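Local coordinates for protein endo-n-acetyl-beta-d-glucosaminidase (Hypocrea jecorina, PDB 4AC1) that removes N-glycans from the cellulases of its own fungus as a family 18 endo-beta-N-acetylglucosaminidase, probably cutting within the chitobiose core, at residues G108-A113 with D136-R141; V7-T12 with Y62-E67; N237-L242 with G247-V252. All coordinates share one frame; numbering follows the deposited sequence. Where two conformers were deposited one is given.

Interaction 1 (G108-A113 with D136-R141)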
loop_
_atom_site.group_PDB
_atom_site.type_symbol
_atom_site.label_atom_id
_atom_site.label_comp_id
_atom_site.label_asym_id
_atom_site.label_seq_id
_atom_site.Cartn_x
_atom_site.Cartn_y
_atom_site.Cartn_z
ATOM N N GLY A 108 16.031 -5.616 11.998
ATOM C CA GLY A 108 17.163 -5.958 11.140
ATOM C C GLY A 108 16.735 -6.869 10.001
ATOM O O GLY A 108 17.200 -6.726 8.872
ATOM N N GLN A 109 15.836 -7.804 10.291
ATOM C CA GLN A 109 15.279 -8.667 9.245
ATOM C C GLN A 109 14.512 -7.873 8.178
ATOM O O GLN A 109 14.644 -8.139 6.978
ATOM C CB GLN A 109 14.361 -9.724 9.842
ATOM C CG GLN A 109 15.046 -10.803 10.692
ATOM C CD GLN A 109 14.049 -11.844 11.158
ATOM O OE1 GLN A 109 12.849 -11.588 11.191
ATOM N NE2 GLN A 109 14.533 -13.023 11.519
ATOM N N LEU A 110 13.710 -6.907 8.613
ATOM C CA LEU A 110 12.970 -6.060 7.672
ATOM C C LEU A 110 13.926 -5.232 6.813
ATOM O O LEU A 110 13.789 -5.186 5.591
ATOM C CB LEU A 110 11.968 -5.163 8.417
ATOM C CG LEU A 110 11.116 -4.211 7.566
ATOM C CD1 LEU A 110 10.206 -4.985 6.598
ATOM C CD2 LEU A 110 10.303 -3.269 8.453
ATOM N N ARG A 111 14.901 -4.600 7.460
ATOM C CA ARG A 111 15.920 -3.811 6.776
ATOM C C ARG A 111 16.657 -4.677 5.754
ATOM O O ARG A 111 16.838 -4.273 4.598
ATOM C CB ARG A 111 16.892 -3.227 7.811
ATOM C CG ARG A 111 18.082 -2.475 7.232
ATOM C CD ARG A 111 19.259 -2.400 8.209
ATOM N NE ARG A 111 19.775 -3.729 8.528
ATOM C CZ ARG A 111 20.029 -4.167 9.760
ATOM N NH1 ARG A 111 19.847 -3.367 10.813
ATOM N NH2 ARG A 111 20.480 -5.403 9.939
ATOM N N ASP A 112 17.072 -5.871 6.182
ATOM C CA ASP A 112 17.786 -6.804 5.307
ATOM C C ASP A 112 16.965 -7.217 4.093
ATOM O O ASP A 112 17.510 -7.376 3.013
ATOM C CB ASP A 112 18.238 -8.059 6.066
ATOM C CG ASP A 112 19.387 -7.800 7.027
ATOM O OD1 ASP A 112 19.979 -6.706 6.991
ATOM O OD2 ASP A 112 19.694 -8.722 7.813
ATOM N N ALA A 113 15.666 -7.412 4.278
ATOM C CA ALA A 113 14.800 -7.802 3.167
ATOM C C ALA A 113 14.682 -6.653 2.168
ATOM O O ALA A 113 14.747 -6.864 0.949
ATOM C CB ALA A 113 13.442 -8.221 3.680
ATOM N N ASP A 136 6.173 5.172 15.728
ATOM C CA ASP A 136 7.043 6.333 15.560
ATOM C C ASP A 136 8.507 5.900 15.378
ATOM O O ASP A 136 9.214 6.409 14.501
ATOM C CB ASP A 136 6.924 7.300 16.746
ATOM C CG ASP A 136 5.563 8.006 16.843
ATOM O OD1 ASP A 136 4.616 7.751 16.060
ATOM O OD2 ASP A 136 5.432 8.848 17.762
ATOM N N ARG A 137 8.958 4.969 16.222
ATOM C CA ARG A 137 10.309 4.439 16.139
ATOM C C ARG A 137 10.544 3.756 14.802
ATOM O O ARG A 137 11.569 3.971 14.171
ATOM C CB ARG A 137 10.573 3.457 17.282
ATOM C CG ARG A 137 11.902 2.710 17.160
ATOM C CD ARG A 137 12.183 1.794 18.332
ATOM N NE ARG A 137 11.194 0.730 18.476
ATOM C CZ ARG A 137 11.185 -0.154 19.472
ATOM N NH1 ARG A 137 12.109 -0.085 20.421
ATOM N NH2 ARG A 137 10.248 -1.092 19.528
ATOM N N LEU A 138 9.604 2.922 14.372
ATOM C CA LEU A 138 9.803 2.171 13.144
ATOM C C LEU A 138 10.005 3.085 11.942
ATOM O O LEU A 138 10.906 2.877 11.136
ATOM C CB LEU A 138 8.622 1.234 12.918
ATOM C CG LEU A 138 8.640 0.333 11.683
ATOM C CD1 LEU A 138 9.920 -0.521 11.600
ATOM C CD2 LEU A 138 7.389 -0.534 11.682
ATOM N N ILE A 139 9.142 4.090 11.822
ATOM C CA ILE A 139 9.218 5.042 10.720
ATOM C C ILE A 139 10.495 5.869 10.803
ATOM O O ILE A 139 11.191 6.028 9.808
ATOM C CB ILE A 139 7.978 5.953 10.709
ATOM C CG1 ILE A 139 6.748 5.104 10.392
ATOM C CG2 ILE A 139 8.142 7.137 9.723
ATOM C CD1 ILE A 139 5.462 5.810 10.508
ATOM N N ALA A 140 10.801 6.403 11.989
ATOM C CA ALA A 140 12.011 7.200 12.148
ATOM C C ALA A 140 13.290 6.416 11.845
ATOM O O ALA A 140 14.222 6.941 11.235
ATOM C CB ALA A 140 12.076 7.821 13.553
ATOM N N ARG A 141 13.319 5.159 12.272
ATOM C CA ARG A 141 14.462 4.288 12.050
ATOM C C ARG A 141 14.617 3.934 10.569
ATOM O O ARG A 141 15.735 3.975 10.038
ATOM C CB ARG A 141 14.375 3.019 12.907
ATOM C CG ARG A 141 15.507 2.029 12.694
ATOM C CD ARG A 141 16.882 2.579 13.036
ATOM N NE ARG A 141 17.872 1.517 12.880
ATOM C CZ ARG A 141 18.106 0.582 13.796
ATOM N NH1 ARG A 141 17.447 0.603 14.949
ATOM N NH2 ARG A 141 19.002 -0.370 13.562
HETATM O O HOH W 1 20.185 -0.581 10.888
#
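Leu110 and Leu138 meet methyl to methyl where two neighbouring outer helices, 100-116 and 132-146, run beside each other on the (beta/alpha)8 barrel of this family 18 glycosidase. The two side chains cross at about a right angle and touch lightly, CD2 of Leu110 lying 4.2 Å from CD1 of Leu138. Tyr107, from the first helix, also packs on Leu138. On the more exposed side of the pair, Arg111 and Arg141 reach across with their guanidinium planes 34° apart. NH2 of Arg141 comes to the edge of the Arg111 group, near its plane, and stops 4.2 Å from NH1 of Arg111. Each chain bends on the way, Arg111 at chi3 (63°) and Arg141 at chi2 (62°). Acidic partners probably temper the like charges: Arg141 forms salt bridges with Glu104 and Asp145, while NH2 of Arg111 pairs with OD1 of Asp112 at 3.3 Å, meeting it from above the carboxylate plane. CA of Gly108 lies against one face of the Arg111 guanidinium, toward its rim. A single water joins the two arginines, accepting from NH1 of Arg111 at 2.8 Å and from NH2 of Arg141 at 2.9 Å, within the plane of the Arg141 guanidinium.

Interaction 2 (V7-T12 with Y62-E67). With NAG (2-acetamido-2-deoxy-beta-D-glucopyranose), chain C.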
loop_
_atom_site.group_PDB
_atom_site.type_symbol
_atom_site.label_atom_id
_atom_site.label_comp_id
_atom_site.label_asym_id
_atom_site.label_seq_id
_atom_site.Cartn_x
_atom_site.Cartn_y
_atom_site.Cartn_z
ATOM N N VAL A 7 -0.811 -0.301 -7.256
ATOM C CA VAL A 7 -1.449 -1.622 -7.264
ATOM C C VAL A 7 -0.745 -2.529 -6.259
ATOM O O VAL A 7 0.492 -2.694 -6.309
ATOM C CB VAL A 7 -1.387 -2.270 -8.659
ATOM C CG1 VAL A 7 -1.789 -3.761 -8.597
ATOM C CG2 VAL A 7 -2.258 -1.498 -9.640
ATOM N N TYR A 8 -1.524 -3.086 -5.332
ATOM C CA TYR A 8 -1.045 -4.125 -4.433
ATOM C C TYR A 8 -1.068 -5.480 -5.127
ATOM O O TYR A 8 -2.057 -5.838 -5.790
ATOM C CB TYR A 8 -1.917 -4.199 -3.188
ATOM C CG TYR A 8 -1.716 -3.092 -2.165
ATOM C CD1 TYR A 8 -2.435 -1.895 -2.222
ATOM C CD2 TYR A 8 -0.806 -3.255 -1.119
ATOM C CE1 TYR A 8 -2.235 -0.890 -1.272
ATOM C CE2 TYR A 8 -0.611 -2.264 -0.160
ATOM C CZ TYR A 8 -1.332 -1.088 -0.246
ATOM O OH TYR A 8 -1.161 -0.097 0.699
ATOM N N PHE A 9 0.026 -6.224 -4.960
ATOM C CA PHE A 9 0.253 -7.501 -5.633
ATOM C C PHE A 9 0.541 -8.536 -4.541
ATOM O O PHE A 9 1.698 -8.707 -4.127
ATOM C CB PHE A 9 1.444 -7.330 -6.592
ATOM C CG PHE A 9 1.703 -8.512 -7.500
ATOM C CD1 PHE A 9 0.971 -8.695 -8.671
ATOM C CD2 PHE A 9 2.719 -9.413 -7.203
ATOM C CE1 PHE A 9 1.232 -9.789 -9.511
ATOM C CE2 PHE A 9 2.988 -10.499 -8.029
ATOM C CZ PHE A 9 2.244 -10.687 -9.187
ATOM N N GLN A 10 -0.523 -9.154 -4.013
ATOM C CA GLN A 10 -0.411 -10.151 -2.932
ATOM C C GLN A 10 -0.489 -11.579 -3.460
ATOM O O GLN A 10 0.328 -12.432 -3.098
ATOM C CB GLN A 10 -1.461 -9.959 -1.837
ATOM C CG GLN A 10 -1.127 -10.801 -0.611
ATOM C CD GLN A 10 -2.203 -10.796 0.439
ATOM O OE1 GLN A 10 -3.263 -11.399 0.266
ATOM N NE2 GLN A 10 -1.934 -10.138 1.543
ATOM N N THR A 11 -1.488 -11.828 -4.304
ATOM C CA THR A 11 -1.669 -13.123 -4.953
ATOM C C THR A 11 -0.707 -13.167 -6.128
ATOM O O THR A 11 -0.860 -12.416 -7.104
ATOM C CB THR A 11 -3.115 -13.314 -5.416
ATOM O OG1 THR A 11 -3.977 -13.209 -4.283
ATOM C CG2 THR A 11 -3.323 -14.693 -6.054
ATOM N N THR A 12 0.282 -14.055 -6.017
ATOM C CA THR A 12 1.442 -14.073 -6.906
ATOM C C THR A 12 1.428 -15.254 -7.874
ATOM O O THR A 12 2.174 -15.269 -8.853
ATOM C CB THR A 12 2.763 -14.131 -6.092
ATOM O OG1 THR A 12 2.747 -15.304 -5.264
ATOM C CG2 THR A 12 2.930 -12.882 -5.212
ATOM N N TYR A 62 11.127 -16.571 -7.765
ATOM C CA TYR A 62 12.104 -16.237 -8.806
ATOM C C TYR A 62 11.509 -15.376 -9.922
ATOM O O TYR A 62 12.136 -14.417 -10.368
ATOM C CB TYR A 62 12.728 -17.492 -9.427
ATOM C CG TYR A 62 13.720 -18.230 -8.550
ATOM C CD1 TYR A 62 14.346 -17.603 -7.467
ATOM C CD2 TYR A 62 14.044 -19.565 -8.817
ATOM C CE1 TYR A 62 15.260 -18.288 -6.666
ATOM C CE2 TYR A 62 14.969 -20.256 -8.027
ATOM C CZ TYR A 62 15.565 -19.609 -6.954
ATOM O OH TYR A 62 16.473 -20.286 -6.163
ATOM N N THR A 63 10.313 -15.745 -10.384
ATOM C CA THR A 63 9.661 -15.026 -11.480
ATOM C C THR A 63 9.337 -13.609 -11.008
ATOM O O THR A 63 9.636 -12.641 -11.679
ATOM C CB THR A 63 8.371 -15.745 -11.976
ATOM O OG1 THR A 63 8.665 -17.110 -12.332
ATOM C CG2 THR A 63 7.766 -15.019 -13.179
ATOM N N LEU A 64 8.734 -13.513 -9.821
ATOM C CA LEU A 64 8.358 -12.220 -9.252
ATOM C C LEU A 64 9.544 -11.243 -9.214
ATOM O O LEU A 64 9.468 -10.143 -9.760
ATOM C CB LEU A 64 7.755 -12.429 -7.861
ATOM C CG LEU A 64 7.062 -11.250 -7.175
ATOM C CD1 LEU A 64 6.122 -11.755 -6.091
ATOM C CD2 LEU A 64 8.078 -10.284 -6.599
ATOM N N TRP A 65 10.652 -11.649 -8.586
ATOM C CA TRP A 65 11.767 -10.713 -8.397
ATOM C C TRP A 65 12.449 -10.376 -9.714
ATOM O O TRP A 65 12.875 -9.251 -9.911
ATOM C CB TRP A 65 12.765 -11.183 -7.331
ATOM C CG TRP A 65 12.155 -11.240 -5.949
ATOM C CD1 TRP A 65 12.021 -12.353 -5.149
ATOM C CD2 TRP A 65 11.545 -10.153 -5.219
ATOM N NE1 TRP A 65 11.396 -12.018 -3.968
ATOM C CE2 TRP A 65 11.089 -10.681 -3.988
ATOM C CE3 TRP A 65 11.357 -8.788 -5.481
ATOM C CZ2 TRP A 65 10.449 -9.891 -3.027
ATOM C CZ3 TRP A 65 10.708 -8.006 -4.516
ATOM C CH2 TRP A 65 10.269 -8.563 -3.312
ATOM N N ASN A 66 12.533 -11.354 -10.619
ATOM C CA ASN A 66 13.040 -11.070 -11.957
ATOM C C ASN A 66 12.198 -10.027 -12.699
ATOM O O ASN A 66 12.738 -9.121 -13.340
ATOM C CB ASN A 66 13.174 -12.346 -12.771
ATOM C CG ASN A 66 14.497 -13.015 -12.538
ATOM O OD1 ASN A 66 15.505 -12.595 -13.085
ATOM N ND2 ASN A 66 14.506 -14.039 -11.709
ATOM N N GLU A 67 10.879 -10.135 -12.576
ATOM C CA GLU A 67 9.987 -9.158 -13.209
ATOM C C GLU A 67 10.113 -7.754 -12.605
ATOM O O GLU A 67 9.959 -6.750 -13.303
ATOM C CB GLU A 67 8.524 -9.629 -13.182
ATOM C CG GLU A 67 8.275 -10.834 -14.090
ATOM C CD GLU A 67 6.809 -11.135 -14.304
ATOM O OE1 GLU A 67 5.987 -10.822 -13.418
ATOM O OE2 GLU A 67 6.486 -11.694 -15.381
HETATM C C1 NAG C . 15.723 -14.759 -11.430
HETATM C C2 NAG C . 16.343 -14.487 -10.056
HETATM C C3 NAG C . 17.612 -15.316 -9.876
HETATM C C4 NAG C . 17.271 -16.788 -10.082
HETATM C C5 NAG C . 16.596 -16.972 -11.443
HETATM C C6 NAG C . 16.113 -18.401 -11.633
HETATM C C7 NAG C . 16.108 -12.426 -8.804
HETATM C C8 NAG C . 16.421 -10.966 -8.729
HETATM N N2 NAG C . 16.590 -13.072 -9.870
HETATM O O3 NAG C . 18.137 -15.094 -8.585
HETATM O O4 NAG C . 18.435 -17.590 -10.024
HETATM O O5 NAG C . 15.452 -16.132 -11.560
HETATM O O6 NAG C . 15.886 -18.612 -13.011
HETATM O O7 NAG C . 15.438 -12.970 -7.928
#
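At the end of strand 4-9 of the (beta/alpha)8 barrel, where the chain passes into the loop beyond, Phe9 and Thr12 meet Leu64 in the first turn of the N-glycosylated helix 62-73. A single methyl makes both touches. CD1 of Leu64 presses on CG2 of Thr12 at 3.5 Å, tighter than usual for two carbons, and meets the edge of the Phe9 ring in plane, 3.9 Å from CE2. With CG anti to the backbone N of Leu64 (chi1 -169°), the branch reaches away from the helix; its other methyl, CD2, sits over the centre of the Trp65 ring.

The glycan lies at the same helix start. ND2 of Asn66 is bonded to C1 of the sugar and donates to O of Tyr62 at 2.7 Å, with an N-H...O angle of 166°. Asn66 N reaches that oxygen from the opposite face of the carbonyl plane, so two donors grip it. The Tyr62 ring spreads one face beneath the sugar, CD2 lying 3.7 Å from C6 of the sugar, while CB of Trp65 touches its acetamido O7 at 3.3 Å. With an alanine here in place of Tyr62, the sugar would lose the ring face under C4 and C6 and would probably be freer to swing about its asparagine link.

Strand 4-9 runs parallel between strands 35-42 and 251-255, Phe9 also touching Leu36 of the former, and Glu67 ties the helix to Ser21 and Met22.

Interaction 3 (N237-L242 with G247-V252)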
loop_
_atom_site.group_PDB
_atom_site.type_symbol
_atom_site.label_atom_id
_atom_site.label_comp_id
_atom_site.label_asym_id
_atom_site.label_seq_id
_atom_site.Cartn_x
_atom_site.Cartn_y
_atom_site.Cartn_z
ATOM N N ASN A 237 -16.690 9.874 -10.814
ATOM C CA ASN A 237 -17.505 11.038 -10.506
ATOM C C ASN A 237 -16.956 11.779 -9.281
ATOM O O ASN A 237 -16.834 12.995 -9.261
ATOM C CB ASN A 237 -18.963 10.591 -10.328
ATOM C CG ASN A 237 -19.915 11.752 -10.165
ATOM O OD1 ASN A 237 -20.155 12.221 -9.049
ATOM N ND2 ASN A 237 -20.479 12.214 -11.277
ATOM N N THR A 238 -16.597 11.013 -8.261
ATOM C CA THR A 238 -16.040 11.590 -7.053
ATOM C C THR A 238 -14.677 12.237 -7.294
ATOM O O THR A 238 -14.425 13.337 -6.817
ATOM C CB THR A 238 -15.934 10.522 -5.951
ATOM O OG1 THR A 238 -17.258 10.063 -5.643
ATOM C CG2 THR A 238 -15.306 11.078 -4.687
ATOM N N ILE A 239 -13.800 11.564 -8.036
ATOM C CA ILE A 239 -12.468 12.121 -8.290
ATOM C C ILE A 239 -12.534 13.424 -9.100
ATOM O O ILE A 239 -11.805 14.369 -8.797
ATOM C CB ILE A 239 -11.535 11.069 -8.909
ATOM C CG1 ILE A 239 -11.140 10.058 -7.824
ATOM C CG2 ILE A 239 -10.298 11.730 -9.537
ATOM C CD1 ILE A 239 -10.325 8.867 -8.335
ATOM N N VAL A 240 -13.419 13.480 -10.100
ATOM C CA VAL A 240 -13.658 14.734 -10.845
ATOM C C VAL A 240 -13.950 15.885 -9.866
ATOM O O VAL A 240 -13.372 16.971 -9.972
ATOM C CB VAL A 240 -14.774 14.594 -11.924
ATOM C CG1 VAL A 240 -15.137 15.964 -12.516
ATOM C CG2 VAL A 240 -14.321 13.666 -13.025
ATOM N N SER A 241 -14.838 15.631 -8.910
ATOM C CA SER A 241 -15.188 16.643 -7.919
ATOM C C SER A 241 -14.004 17.006 -7.018
ATOM O O SER A 241 -13.747 18.178 -6.769
ATOM C CB SER A 241 -16.378 16.178 -7.088
ATOM O OG SER A 241 -16.732 17.153 -6.129
ATOM N N LEU A 242 -13.280 15.998 -6.523
ATOM C CA LEU A 242 -12.113 16.254 -5.677
ATOM C C LEU A 242 -11.055 17.096 -6.378
ATOM O O LEU A 242 -10.531 18.036 -5.783
ATOM C CB LEU A 242 -11.487 14.941 -5.190
ATOM C CG LEU A 242 -12.362 14.101 -4.255
ATOM C CD1 LEU A 242 -11.707 12.762 -3.995
ATOM C CD2 LEU A 242 -12.635 14.833 -2.958
ATOM N N GLY A 247 -7.133 20.417 -7.083
ATOM C CA GLY A 247 -6.187 20.438 -8.200
ATOM C C GLY A 247 -5.491 19.110 -8.429
ATOM O O GLY A 247 -5.512 18.569 -9.535
ATOM N N GLN A 248 -4.870 18.593 -7.374
ATOM C CA GLN A 248 -4.216 17.286 -7.417
ATOM C C GLN A 248 -4.625 16.494 -6.182
ATOM O O GLN A 248 -4.627 17.039 -5.077
ATOM C CB GLN A 248 -2.691 17.428 -7.419
ATOM C CG GLN A 248 -2.103 18.259 -8.563
ATOM C CD GLN A 248 -0.583 18.259 -8.568
ATOM O OE1 GLN A 248 0.053 18.833 -7.682
ATOM N NE2 GLN A 248 0.008 17.595 -9.552
ATOM N N ILE A 249 -4.992 15.227 -6.375
ATOM C CA ILE A 249 -5.162 14.292 -5.258
ATOM C C ILE A 249 -3.961 13.341 -5.185
ATOM O O ILE A 249 -3.178 13.221 -6.134
ATOM C CB ILE A 249 -6.492 13.483 -5.345
ATOM C CG1 ILE A 249 -6.561 12.645 -6.638
ATOM C CG2 ILE A 249 -7.695 14.408 -5.163
ATOM C CD1 ILE A 249 -7.494 11.421 -6.566
ATOM N N GLY A 250 -3.831 12.626 -4.073
ATOM C CA GLY A 250 -2.703 11.712 -3.920
ATOM C C GLY A 250 -2.710 10.623 -4.977
ATOM O O GLY A 250 -1.662 10.192 -5.425
ATOM N N GLY A 251 -3.905 10.191 -5.361
ATOM C CA GLY A 251 -4.078 9.190 -6.402
ATOM C C GLY A 251 -5.020 8.105 -5.937
ATOM O O GLY A 251 -5.884 8.348 -5.090
ATOM N N VAL A 252 -4.863 6.918 -6.518
ATOM C CA VAL A 252 -5.703 5.758 -6.224
ATOM C C VAL A 252 -4.827 4.525 -6.029
ATOM O O VAL A 252 -3.832 4.363 -6.730
ATOM C CB VAL A 252 -6.721 5.492 -7.393
ATOM C CG1 VAL A 252 -7.456 4.154 -7.206
ATOM C CG2 VAL A 252 -7.706 6.625 -7.488
#
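Ile249 places CG1 between its backbone N and carbonyl carbon (chi1 60°), which points CD1 at Ile239 and turns CG2 toward Leu242. Ile239 keeps CG1 anti to its own carbonyl carbon (chi1 -73°) and then extends, carrying CD1 past Ile249 to Val252. The two isoleucines cross at about a right angle: CD1 of Ile249 touches both branches of Ile239, 4.1 Å from CG1 and equally far from CG2. Beyond them CD1 of Ile239 meets CG2 of Val252 at 3.6 Å, the chains crossing at a slant. CB of Leu242 rests on CG2 of Ile249 at 3.8 Å. These contacts close the second half of a beta-alpha-beta unit of the (beta/alpha)8 barrel, packing helix 232-246 on the start of strand 251-255 and the chain leading into it. At the helix end Gly247 takes a positive phi (81°), suited to glycine, and the chain turns back along the helix. Gly251 also has backbone angles that demand glycine, since a CB there would jam against the carbonyl O of Gly250. On the flanks, helix 270-279 supplies Ile278 to Ile239 and Val275 to Val252, while Tyr203 of helix 201-208 covers both Leu242 and Ile249.

All three contacts belong to one barrel; interaction 1 stays within the helical layer, and interactions 2 and 3 join that layer to the sheet. Interaction 1 is only partly buried, with one apolar touch between buried leucines and, among partly exposed side chains, two like charges joined through a water. Interactions 2 and 3 are buried and apolar; they reach neighbouring strands of one wall, 4-9 and 251-255, though one at the end of its strand and the other at the start, with centres 28 Å and nearest atoms about 6 Å apart. The helices of both carry or touch a glycan on their outer side. Interactions 1 and 3 lie on opposite sides of the chain's centre, their own centres 32 Å apart.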